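Local coordinates for homospermidine synthase (PDB 2PH5), which probably makes the polyamine homospermidine, and binds NAD in a Rossmann-type domain, at residues Gly107-Thr115 with Met400-Pro411; Arg277-Ala285 with Tyr440-Arg450. All coordinates share one frame; numbering follows the deposited sequence.

Contact 1 of 2, residues Gly107-Thr115 with Met400-Pro411. With NAD (nicotinamide-adenine-dinucleotide), chain C.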
loop_
_atom_site.group_PDB
_atom_site.type_symbol
_atom_site.label_atom_id
_atom_site.label_comp_id
_atom_site.label_asym_id
_atom_site.label_seq_id
_atom_site.Cartn_x
_atom_site.Cartn_y
_atom_site.Cartn_z
ATOM N N GLY A 107 22.039 -16.753 39.841
ATOM C CA GLY A 107 21.855 -18.157 39.533
ATOM C C GLY A 107 20.497 -18.431 38.905
ATOM O O GLY A 107 20.004 -19.559 38.963
ATOM N N ALA A 108 19.887 -17.412 38.300
ATOM C CA ALA A 108 18.573 -17.570 37.668
ATOM C C ALA A 108 18.628 -17.713 36.141
ATOM O O ALA A 108 19.550 -17.218 35.492
ATOM C CB ALA A 108 17.674 -16.395 38.049
ATOM N N LEU A 109 17.644 -18.412 35.582
ATOM C CA LEU A 109 17.549 -18.626 34.139
ATOM C C LEU A 109 17.122 -17.336 33.446
ATOM O O LEU A 109 16.619 -16.411 34.081
ATOM C CB LEU A 109 16.517 -19.720 33.835
ATOM C CG LEU A 109 17.002 -21.157 33.631
ATOM C CD1 LEU A 109 18.411 -21.354 34.222
ATOM C CD2 LEU A 109 15.988 -22.100 34.255
ATOM N N TYR A 110 17.295 -17.277 32.137
ATOM C CA TYR A 110 16.913 -16.074 31.420
ATOM C C TYR A 110 16.637 -16.402 29.970
ATOM O O TYR A 110 17.240 -17.324 29.424
ATOM C CB TYR A 110 18.040 -15.037 31.514
ATOM C CG TYR A 110 17.871 -13.837 30.607
ATOM C CD1 TYR A 110 18.077 -13.942 29.228
ATOM C CD2 TYR A 110 17.531 -12.589 31.128
ATOM C CE1 TYR A 110 17.955 -12.840 28.392
ATOM C CE2 TYR A 110 17.407 -11.476 30.296
ATOM C CZ TYR A 110 17.626 -11.614 28.926
ATOM O OH TYR A 110 17.549 -10.518 28.097
ATOM N N ILE A 111 15.713 -15.652 29.370
ATOM C CA ILE A 111 15.350 -15.797 27.964
ATOM C C ILE A 111 14.840 -14.446 27.449
ATOM O O ILE A 111 14.398 -13.614 28.230
ATOM C CB ILE A 111 14.211 -16.833 27.760
ATOM C CG1 ILE A 111 13.947 -17.034 26.270
ATOM C CG2 ILE A 111 12.909 -16.329 28.371
ATOM C CD1 ILE A 111 13.033 -18.192 25.971
ATOM N N ASN A 112 14.930 -14.222 26.144
ATOM C CA ASN A 112 14.409 -13.005 25.546
ATOM C C ASN A 112 14.061 -13.297 24.104
ATOM O O ASN A 112 14.494 -14.309 23.537
ATOM C CB ASN A 112 15.401 -11.818 25.646
ATOM C CG ASN A 112 16.555 -11.884 24.631
ATOM O OD1 ASN A 112 17.413 -11.000 24.605
ATOM N ND2 ASN A 112 16.574 -12.919 23.803
ATOM N N ALA A 113 13.255 -12.424 23.517
ATOM C CA ALA A 113 12.860 -12.586 22.129
ATOM C C ALA A 113 13.683 -11.630 21.261
ATOM O O ALA A 113 13.521 -11.594 20.044
ATOM C CB ALA A 113 11.365 -12.317 21.984
ATOM N N ALA A 114 14.564 -10.853 21.892
ATOM C CA ALA A 114 15.428 -9.922 21.157
ATOM C C ALA A 114 16.419 -9.194 22.072
ATOM O O ALA A 114 16.088 -8.826 23.204
ATOM C CB ALA A 114 14.583 -8.901 20.383
ATOM N N THR A 115 17.639 -8.990 21.580
ATOM C CA THR A 115 18.661 -8.303 22.362
ATOM C C THR A 115 18.431 -6.800 22.307
ATOM O O THR A 115 18.338 -6.218 21.234
ATOM C CB THR A 115 20.075 -8.641 21.851
ATOM O OG1 THR A 115 20.353 -10.022 22.122
ATOM C CG2 THR A 115 21.120 -7.771 22.545
HETATM N N MSE A 400 8.690 -19.150 22.417
HETATM C CA MSE A 400 9.225 -18.791 23.719
HETATM C C MSE A 400 8.942 -19.828 24.796
HETATM O O MSE A 400 9.849 -20.229 25.525
HETATM C CB MSE A 400 8.671 -17.444 24.156
HETATM C CG MSE A 400 9.042 -16.334 23.211
HETATM SE SE MSE A 400 9.304 -14.703 24.168
HETATM C CE MSE A 400 11.162 -14.974 24.661
ATOM N N ILE A 401 7.687 -20.258 24.898
ATOM C CA ILE A 401 7.329 -21.244 25.902
ATOM C C ILE A 401 8.157 -22.506 25.640
ATOM O O ILE A 401 8.510 -23.208 26.578
ATOM C CB ILE A 401 5.793 -21.590 25.876
ATOM C CG1 ILE A 401 5.368 -22.274 27.185
ATOM C CG2 ILE A 401 5.481 -22.564 24.735
ATOM C CD1 ILE A 401 5.503 -21.412 28.435
ATOM N N SER A 402 8.477 -22.790 24.375
ATOM C CA SER A 402 9.284 -23.970 24.063
ATOM C C SER A 402 10.706 -23.717 24.547
ATOM O O SER A 402 11.314 -24.573 25.188
ATOM C CB SER A 402 9.323 -24.244 22.556
ATOM O OG SER A 402 8.030 -24.376 22.005
ATOM N N GLY A 403 11.231 -22.540 24.221
ATOM C CA GLY A 403 12.570 -22.179 24.640
ATOM C C GLY A 403 12.693 -22.165 26.153
ATOM O O GLY A 403 13.720 -22.572 26.702
ATOM N N ILE A 404 11.646 -21.697 26.830
ATOM C CA ILE A 404 11.641 -21.645 28.288
ATOM C C ILE A 404 11.740 -23.067 28.843
ATOM O O ILE A 404 12.504 -23.326 29.769
ATOM C CB ILE A 404 10.342 -20.954 28.838
ATOM C CG1 ILE A 404 10.351 -19.462 28.477
ATOM C CG2 ILE A 404 10.240 -21.131 30.355
ATOM C CD1 ILE A 404 9.100 -18.690 28.913
ATOM N N ILE A 405 10.979 -23.993 28.274
ATOM C CA ILE A 405 11.024 -25.371 28.741
ATOM C C ILE A 405 12.401 -25.977 28.496
ATOM O O ILE A 405 12.883 -26.776 29.295
ATOM C CB ILE A 405 9.983 -26.248 28.026
ATOM C CG1 ILE A 405 8.580 -25.690 28.271
ATOM C CG2 ILE A 405 10.078 -27.690 28.537
ATOM C CD1 ILE A 405 7.532 -26.287 27.362
ATOM N N TRP A 406 13.027 -25.592 27.388
ATOM C CA TRP A 406 14.344 -26.111 27.041
ATOM C C TRP A 406 15.378 -25.678 28.067
ATOM O O TRP A 406 16.179 -26.483 28.538
ATOM C CB TRP A 406 14.778 -25.612 25.657
ATOM C CG TRP A 406 16.085 -26.203 25.200
ATOM C CD1 TRP A 406 16.276 -27.426 24.605
ATOM C CD2 TRP A 406 17.390 -25.628 25.353
ATOM N NE1 TRP A 406 17.615 -27.640 24.385
ATOM C CE2 TRP A 406 18.321 -26.557 24.834
ATOM C CE3 TRP A 406 17.863 -24.421 25.879
ATOM C CZ2 TRP A 406 19.699 -26.315 24.826
ATOM C CZ3 TRP A 406 19.242 -24.180 25.873
ATOM C CH2 TRP A 406 20.139 -25.123 25.349
ATOM N N ALA A 407 15.353 -24.397 28.410
ATOM C CA ALA A 407 16.301 -23.851 29.362
ATOM C C ALA A 407 16.177 -24.494 30.742
ATOM O O ALA A 407 17.184 -24.732 31.404
ATOM C CB ALA A 407 16.124 -22.336 29.459
ATOM N N ILE A 408 14.955 -24.780 31.176
ATOM C CA ILE A 408 14.761 -25.395 32.483
ATOM C C ILE A 408 15.487 -26.741 32.614
ATOM O O ILE A 408 16.082 -27.025 33.648
ATOM C CB ILE A 408 13.255 -25.585 32.795
ATOM C CG1 ILE A 408 12.597 -24.213 32.942
ATOM C CG2 ILE A 408 13.072 -26.415 34.065
ATOM C CD1 ILE A 408 11.105 -24.261 33.131
ATOM N N GLU A 409 15.452 -27.570 31.578
ATOM C CA GLU A 409 16.134 -28.847 31.679
ATOM C C GLU A 409 17.586 -28.773 31.190
ATOM O O GLU A 409 18.271 -29.789 31.069
ATOM C CB GLU A 409 15.357 -29.935 30.935
ATOM C CG GLU A 409 15.230 -29.734 29.449
ATOM C CD GLU A 409 14.613 -30.942 28.763
ATOM O OE1 GLU A 409 13.416 -31.221 29.007
ATOM O OE2 GLU A 409 15.328 -31.612 27.984
ATOM N N HIS A 410 18.040 -27.553 30.917
ATOM C CA HIS A 410 19.403 -27.270 30.480
ATOM C C HIS A 410 19.744 -25.908 31.084
ATOM O O HIS A 410 20.093 -24.977 30.371
ATOM C CB HIS A 410 19.486 -27.178 28.955
ATOM C CG HIS A 410 19.034 -28.413 28.243
ATOM N ND1 HIS A 410 17.801 -28.518 27.636
ATOM C CD2 HIS A 410 19.657 -29.597 28.036
ATOM C CE1 HIS A 410 17.685 -29.712 27.085
ATOM N NE2 HIS A 410 18.797 -30.388 27.312
ATOM N N PRO A 411 19.657 -25.784 32.419
ATOM C CA PRO A 411 19.936 -24.540 33.140
ATOM C C PRO A 411 21.368 -24.036 33.180
ATOM O O PRO A 411 21.610 -22.894 33.558
ATOM C CB PRO A 411 19.399 -24.839 34.534
ATOM C CG PRO A 411 19.731 -26.278 34.702
ATOM C CD PRO A 411 19.324 -26.868 33.366
HETATM P PA NAD C . 5.713 -3.693 23.718
HETATM O O1A NAD C . 6.259 -2.317 23.449
HETATM O O2A NAD C . 4.298 -3.970 23.346
HETATM O O5B NAD C . 5.899 -4.087 25.280
HETATM C C5B NAD C . 7.145 -3.872 25.936
HETATM C C4B NAD C . 6.875 -3.720 27.445
HETATM O O4B NAD C . 8.129 -3.467 28.040
HETATM C C3B NAD C . 5.955 -2.552 27.815
HETATM O O3B NAD C . 4.859 -3.017 28.608
HETATM C C2B NAD C . 6.842 -1.606 28.575
HETATM O O2B NAD C . 6.202 -0.859 29.584
HETATM C C1B NAD C . 7.976 -2.507 29.066
HETATM N N9A NAD C . 9.278 -1.853 29.243
HETATM C C8A NAD C . 9.729 -0.764 28.477
HETATM N N7A NAD C . 10.450 0.099 29.220
HETATM C C5A NAD C . 10.466 -0.403 30.476
HETATM C C6A NAD C . 11.062 0.060 31.649
HETATM N N6A NAD C . 11.792 1.174 31.721
HETATM N N1A NAD C . 10.878 -0.705 32.793
HETATM C C2A NAD C . 10.142 -1.872 32.793
HETATM N N3A NAD C . 9.553 -2.353 31.648
HETATM C C4A NAD C . 9.735 -1.602 30.522
HETATM O O3 NAD C . 6.640 -4.668 22.884
HETATM P PN NAD C . 6.714 -6.265 22.751
HETATM O O1N NAD C . 6.767 -6.577 21.303
HETATM O O2N NAD C . 5.608 -6.854 23.586
HETATM O O5D NAD C . 8.139 -6.357 23.437
HETATM C C5D NAD C . 8.887 -7.529 23.640
HETATM C C4D NAD C . 9.892 -7.555 22.508
HETATM O O4D NAD C . 9.799 -8.787 21.843
HETATM C C3D NAD C . 10.916 -6.712 21.776
HETATM O O3D NAD C . 12.179 -6.744 22.421
HETATM C C2D NAD C . 10.929 -7.363 20.404
HETATM O O2D NAD C . 12.104 -7.127 19.681
HETATM C C1D NAD C . 10.657 -8.829 20.719
HETATM N N1N NAD C . 9.895 -9.598 19.708
HETATM C C2N NAD C . 10.446 -10.719 19.129
HETATM C C3N NAD C . 9.667 -11.429 18.190
HETATM C C7N NAD C . 10.175 -12.660 17.523
HETATM O O7N NAD C . 9.336 -13.288 16.639
HETATM N N7N NAD C . 11.364 -13.168 17.769
HETATM C C4N NAD C . 8.345 -11.000 17.847
HETATM C C5N NAD C . 7.821 -9.843 18.462
HETATM C C6N NAD C . 8.575 -9.143 19.384
#

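Contact 2 of 2, residues Arg277-Ala285 with Tyr440-Arg450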
loop_
_atom_site.group_PDB
_atom_site.type_symbol
_atom_site.label_atom_id
_atom_site.label_comp_id
_atom_site.label_asym_id
_atom_site.label_seq_id
_atom_site.Cartn_x
_atom_site.Cartn_y
_atom_site.Cartn_z
ATOM N N ARG A 277 11.217 -10.381 -4.375
ATOM C CA ARG A 277 10.325 -11.413 -4.884
ATOM C C ARG A 277 10.525 -12.712 -4.103
ATOM O O ARG A 277 11.612 -13.275 -4.112
ATOM C CB ARG A 277 10.622 -11.672 -6.365
ATOM C CG ARG A 277 10.339 -10.495 -7.289
ATOM C CD ARG A 277 10.668 -10.811 -8.748
ATOM N NE ARG A 277 10.228 -9.736 -9.635
ATOM C CZ ARG A 277 10.947 -8.658 -9.940
ATOM N NH1 ARG A 277 12.167 -8.502 -9.441
ATOM N NH2 ARG A 277 10.435 -7.717 -10.721
ATOM N N SER A 278 9.482 -13.186 -3.433
ATOM C CA SER A 278 9.586 -14.418 -2.676
ATOM C C SER A 278 8.355 -15.302 -2.901
ATOM O O SER A 278 7.554 -15.046 -3.805
ATOM C CB SER A 278 9.778 -14.103 -1.191
ATOM O OG SER A 278 10.129 -15.251 -0.453
ATOM N N TRP A 279 8.189 -16.333 -2.080
ATOM C CA TRP A 279 7.069 -17.243 -2.268
ATOM C C TRP A 279 6.518 -17.805 -0.970
ATOM O O TRP A 279 7.263 -18.062 -0.023
ATOM C CB TRP A 279 7.508 -18.401 -3.160
ATOM C CG TRP A 279 6.404 -19.319 -3.538
ATOM C CD1 TRP A 279 5.584 -19.203 -4.616
ATOM C CD2 TRP A 279 6.004 -20.511 -2.851
ATOM N NE1 TRP A 279 4.698 -20.251 -4.655
ATOM C CE2 TRP A 279 4.932 -21.072 -3.582
ATOM C CE3 TRP A 279 6.447 -21.161 -1.690
ATOM C CZ2 TRP A 279 4.294 -22.258 -3.193
ATOM C CZ3 TRP A 279 5.814 -22.337 -1.304
ATOM C CH2 TRP A 279 4.748 -22.873 -2.058
ATOM N N THR A 280 5.207 -18.023 -0.957
ATOM C CA THR A 280 4.510 -18.561 0.202
ATOM C C THR A 280 3.523 -19.609 -0.335
ATOM O O THR A 280 2.955 -19.437 -1.408
ATOM C CB THR A 280 3.770 -17.418 0.951
ATOM O OG1 THR A 280 3.722 -17.711 2.348
ATOM C CG2 THR A 280 2.348 -17.243 0.417
ATOM N N PRO A 281 3.315 -20.714 0.399
ATOM C CA PRO A 281 2.389 -21.758 -0.071
ATOM C C PRO A 281 0.923 -21.359 -0.288
ATOM O O PRO A 281 0.364 -21.615 -1.355
ATOM C CB PRO A 281 2.570 -22.877 0.963
ATOM C CG PRO A 281 3.030 -22.149 2.199
ATOM C CD PRO A 281 3.971 -21.104 1.663
ATOM N N THR A 282 0.306 -20.722 0.701
ATOM C CA THR A 282 -1.092 -20.310 0.587
ATOM C C THR A 282 -1.387 -19.353 -0.575
ATOM O O THR A 282 -2.277 -19.623 -1.384
ATOM C CB THR A 282 -1.579 -19.671 1.892
ATOM O OG1 THR A 282 -1.412 -20.602 2.966
ATOM C CG2 THR A 282 -3.045 -19.296 1.786
ATOM N N LEU A 283 -0.673 -18.232 -0.657
ATOM C CA LEU A 283 -0.907 -17.299 -1.764
ATOM C C LEU A 283 0.061 -17.445 -2.933
ATOM O O LEU A 283 -0.311 -17.198 -4.083
ATOM C CB LEU A 283 -0.903 -15.844 -1.281
ATOM C CG LEU A 283 -2.250 -15.353 -0.740
ATOM C CD1 LEU A 283 -3.361 -15.745 -1.715
ATOM C CD2 LEU A 283 -2.511 -15.969 0.623
ATOM N N GLY A 284 1.297 -17.849 -2.654
ATOM C CA GLY A 284 2.267 -18.015 -3.725
ATOM C C GLY A 284 3.198 -16.828 -3.892
ATOM O O GLY A 284 3.466 -16.105 -2.930
ATOM N N ALA A 285 3.685 -16.634 -5.117
ATOM C CA ALA A 285 4.595 -15.540 -5.458
ATOM C C ALA A 285 4.056 -14.215 -4.952
ATOM O O ALA A 285 2.867 -13.940 -5.083
ATOM C CB ALA A 285 4.774 -15.463 -6.966
ATOM N N TYR A 440 6.785 -27.410 1.509
ATOM C CA TYR A 440 6.109 -27.310 0.231
ATOM C C TYR A 440 7.123 -27.004 -0.863
ATOM O O TYR A 440 7.916 -26.063 -0.754
ATOM C CB TYR A 440 5.058 -26.201 0.256
ATOM C CG TYR A 440 4.081 -26.283 1.401
ATOM C CD1 TYR A 440 4.429 -25.831 2.675
ATOM C CD2 TYR A 440 2.792 -26.783 1.204
ATOM C CE1 TYR A 440 3.519 -25.866 3.724
ATOM C CE2 TYR A 440 1.871 -26.825 2.242
ATOM C CZ TYR A 440 2.240 -26.360 3.502
ATOM O OH TYR A 440 1.319 -26.373 4.527
ATOM N N TYR A 441 7.087 -27.816 -1.913
ATOM C CA TYR A 441 7.965 -27.658 -3.062
ATOM C C TYR A 441 7.214 -26.832 -4.097
ATOM O O TYR A 441 5.982 -26.842 -4.133
ATOM C CB TYR A 441 8.303 -29.031 -3.656
ATOM C CG TYR A 441 9.423 -29.756 -2.950
ATOM C CD1 TYR A 441 10.742 -29.333 -3.090
ATOM C CD2 TYR A 441 9.166 -30.843 -2.113
ATOM C CE1 TYR A 441 11.781 -29.966 -2.415
ATOM C CE2 TYR A 441 10.202 -31.487 -1.428
ATOM C CZ TYR A 441 11.506 -31.037 -1.584
ATOM O OH TYR A 441 12.533 -31.638 -0.893
ATOM N N THR A 442 7.951 -26.109 -4.930
ATOM C CA THR A 442 7.332 -25.314 -5.980
ATOM C C THR A 442 8.296 -25.065 -7.119
ATOM O O THR A 442 9.500 -24.955 -6.909
ATOM C CB THR A 442 6.846 -23.944 -5.478
ATOM O OG1 THR A 442 6.401 -23.173 -6.599
ATOM C CG2 THR A 442 7.969 -23.193 -4.780
ATOM N N ASP A 443 7.744 -24.971 -8.324
ATOM C CA ASP A 443 8.521 -24.725 -9.532
ATOM C C ASP A 443 8.661 -23.230 -9.776
ATOM O O ASP A 443 9.127 -22.800 -10.830
ATOM C CB ASP A 443 7.845 -25.379 -10.749
ATOM C CG ASP A 443 6.422 -24.876 -10.979
ATOM O OD1 ASP A 443 5.788 -25.317 -11.958
ATOM O OD2 ASP A 443 5.930 -24.047 -10.184
ATOM N N TRP A 444 8.249 -22.439 -8.797
ATOM C CA TRP A 444 8.330 -20.988 -8.909
ATOM C C TRP A 444 9.767 -20.470 -8.841
ATOM O O TRP A 444 10.611 -21.041 -8.149
ATOM C CB TRP A 444 7.552 -20.335 -7.767
ATOM C CG TRP A 444 7.907 -18.886 -7.578
ATOM C CD1 TRP A 444 7.316 -17.816 -8.183
ATOM C CD2 TRP A 444 8.982 -18.352 -6.783
ATOM N NE1 TRP A 444 7.953 -16.653 -7.817
ATOM C CE2 TRP A 444 8.978 -16.953 -6.961
ATOM C CE3 TRP A 444 9.950 -18.923 -5.942
ATOM C CZ2 TRP A 444 9.902 -16.110 -6.327
ATOM C CZ3 TRP A 444 10.874 -18.082 -5.311
ATOM C CH2 TRP A 444 10.839 -16.691 -5.510
ATOM N N THR A 445 10.034 -19.385 -9.561
ATOM C CA THR A 445 11.332 -18.720 -9.517
ATOM C C THR A 445 11.019 -17.262 -9.806
ATOM O O THR A 445 9.986 -16.955 -10.387
ATOM C CB THR A 445 12.332 -19.211 -10.593
ATOM O OG1 THR A 445 12.214 -18.386 -11.758
ATOM C CG2 THR A 445 12.065 -20.655 -10.965
ATOM N N PRO A 446 11.901 -16.339 -9.396
ATOM C CA PRO A 446 11.639 -14.917 -9.656
ATOM C C PRO A 446 11.749 -14.567 -11.131
ATOM O O PRO A 446 11.627 -13.407 -11.514
ATOM C CB PRO A 446 12.696 -14.209 -8.812
ATOM C CG PRO A 446 13.824 -15.177 -8.801
ATOM C CD PRO A 446 13.128 -16.514 -8.596
ATOM N N LEU A 447 11.968 -15.588 -11.952
ATOM C CA LEU A 447 12.120 -15.391 -13.389
ATOM C C LEU A 447 10.853 -15.659 -14.200
ATOM O O LEU A 447 10.728 -15.185 -15.328
ATOM C CB LEU A 447 13.265 -16.261 -13.906
ATOM C CG LEU A 447 14.474 -15.543 -14.502
ATOM C CD1 LEU A 447 14.885 -14.368 -13.645
ATOM C CD2 LEU A 447 15.624 -16.541 -14.635
ATOM N N LYS A 448 9.912 -16.408 -13.639
ATOM C CA LYS A 448 8.691 -16.695 -14.372
ATOM C C LYS A 448 7.512 -15.833 -13.946
ATOM O O LYS A 448 7.591 -15.099 -12.959
ATOM C CB LYS A 448 8.336 -18.179 -14.262
ATOM C CG LYS A 448 8.391 -18.743 -12.872
ATOM C CD LYS A 448 9.051 -20.112 -12.902
ATOM C CE LYS A 448 8.373 -21.050 -13.890
ATOM N NZ LYS A 448 9.151 -22.313 -14.039
ATOM N N ASN A 449 6.425 -15.930 -14.710
ATOM C CA ASN A 449 5.204 -15.159 -14.480
ATOM C C ASN A 449 5.522 -13.677 -14.571
ATOM O O ASN A 449 4.739 -12.829 -14.145
ATOM C CB ASN A 449 4.596 -15.471 -13.114
ATOM C CG ASN A 449 4.217 -16.927 -12.968
ATOM O OD1 ASN A 449 3.510 -17.484 -13.810
ATOM N ND2 ASN A 449 4.683 -17.555 -11.889
ATOM N N ARG A 450 6.690 -13.381 -15.135
ATOM C CA ARG A 450 7.142 -12.012 -15.309
ATOM C C ARG A 450 6.220 -11.259 -16.243
ATOM O O ARG A 450 5.539 -11.852 -17.081
ATOM C CB ARG A 450 8.558 -11.993 -15.884
ATOM C CG ARG A 450 9.659 -12.257 -14.870
ATOM C CD ARG A 450 9.952 -11.017 -14.054
ATOM N NE ARG A 450 11.230 -11.133 -13.368
ATOM C CZ ARG A 450 11.920 -10.098 -12.906
ATOM N NH1 ARG A 450 13.076 -10.284 -12.295
ATOM N NH2 ARG A 450 11.461 -8.870 -13.063
#

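Contact 1 of 2, residues Gly107-Thr115 with Met400-Pro411
Ile-111 and Leu-109, on strand 109-112, meet the last turns of helix 391-408, which packs along a face of the parallel sheet of the Rossmann fold, nearly antiparallel to that strand. The local axes come within 9.0 Å and run at 157°, and the two segments share no hydrogen bond: the join is apolar. Ile-111 sends CG1 away from its own backbone N (chi1 -175°), which carries CD1 in over the helix backbone, 3.8 Å from Met-400 O. The same CD1 lies 3.9 Å from Ile-404 CG1, the two isoleucine side chains crossing at about a right angle. Gly-403, without a side chain, lets this methyl close on the helix. Selenomethionine Met-400 bends at chi2 and chi3, so its methyl turns toward Asn-112 and Ala-113, with CE 3.4 Å from Asn-112 C and 3.8 Å from Ala-113 CB. At the other end Leu-109 lies alongside Pro-411, Leu-109 CD1 to Pro-411 CB 3.6 Å, while its CD2 branch reaches Ile-408.

Further out, Phe-86 of neighbouring strand 86-89 touches Leu-109, Ile-111 and Ile-404, extending this apolar packing, and helix 423-430 packs on another side of the helix through Ser-402, Ile-405 and Trp-406. After the helix, His-410 ND1 donates to Trp-406 O over 2.8 Å, its acceptor near the imidazole plane, and His-410 O bonds to Thr-151 OG1. The loop following the strand also borders the cofactor: Ala-113, an NAD-binding residue, sets its CB 3.4 Å from C2N of the nicotinamide ring.

Contact 2 of 2, residues Arg277-Ala285 with Tyr440-Arg450
Trp-279 and Trp-444 slide past each other where the loop after strand 275-278 meets the end of strand 436-442, outermost within this chain in the mixed sheet of the saccharopine dehydrogenase C-terminal family region, and the turns beyond. Their five-membered rings are near parallel but displaced, centroids 5.1 Å apart, with little overlap.

Three CH-pi contacts add to this. Thr-442 CG2 sits over the Trp-279 six-membered ring, 3.8 Å from its centroid; Trp-279 CB is 3.9 Å from that of the Trp-444 six-membered ring; and Pro-281 CB lies over the face of the Tyr-440 ring, 3.8 Å from its centroid. Thr-442 OG1, anti to the backbone N (chi1 173°), accepts from Trp-444 N over 3.0 Å, an ST turn that fixes the methyl toward Trp-279.

At the far end the guanidinium groups of Arg-277 and Arg-450 face each other, CZ to CZ 3.4 Å, planes 32° apart. They gather round carboxylates: Arg-277 forms salt bridges with Glu-456 and with Glu-338 of the second subunit, while Arg-450 NH2 makes long, weak ion pairs with both. Arg-450 NE also donates to Pro-446 O at 3.0 Å in the carbonyl plane, though the oxygen lies 33° out of the guanidinium plane.

In the fold
Contact 1 is a core contact: eight of its ten touching residues are buried, and it joins a strand of the Rossmann sheet to a helix from far along the chain. Contact 2 is only partly buried and lies at an edge strand of the mixed sheet. The centres of contacts 1 and 2 are about 36 Å apart. They lie on opposite sides of the chain's centre and share no helix or strand, although their segments alternate along the sequence. The chemistry follows place: branched aliphatic chains and a selenomethionine in contact 1, whose Ala-113 and Ala-114 touch NAD, aromatic faces and paired arginines in contact 2. Only the latter's segments are touched by the second subunit.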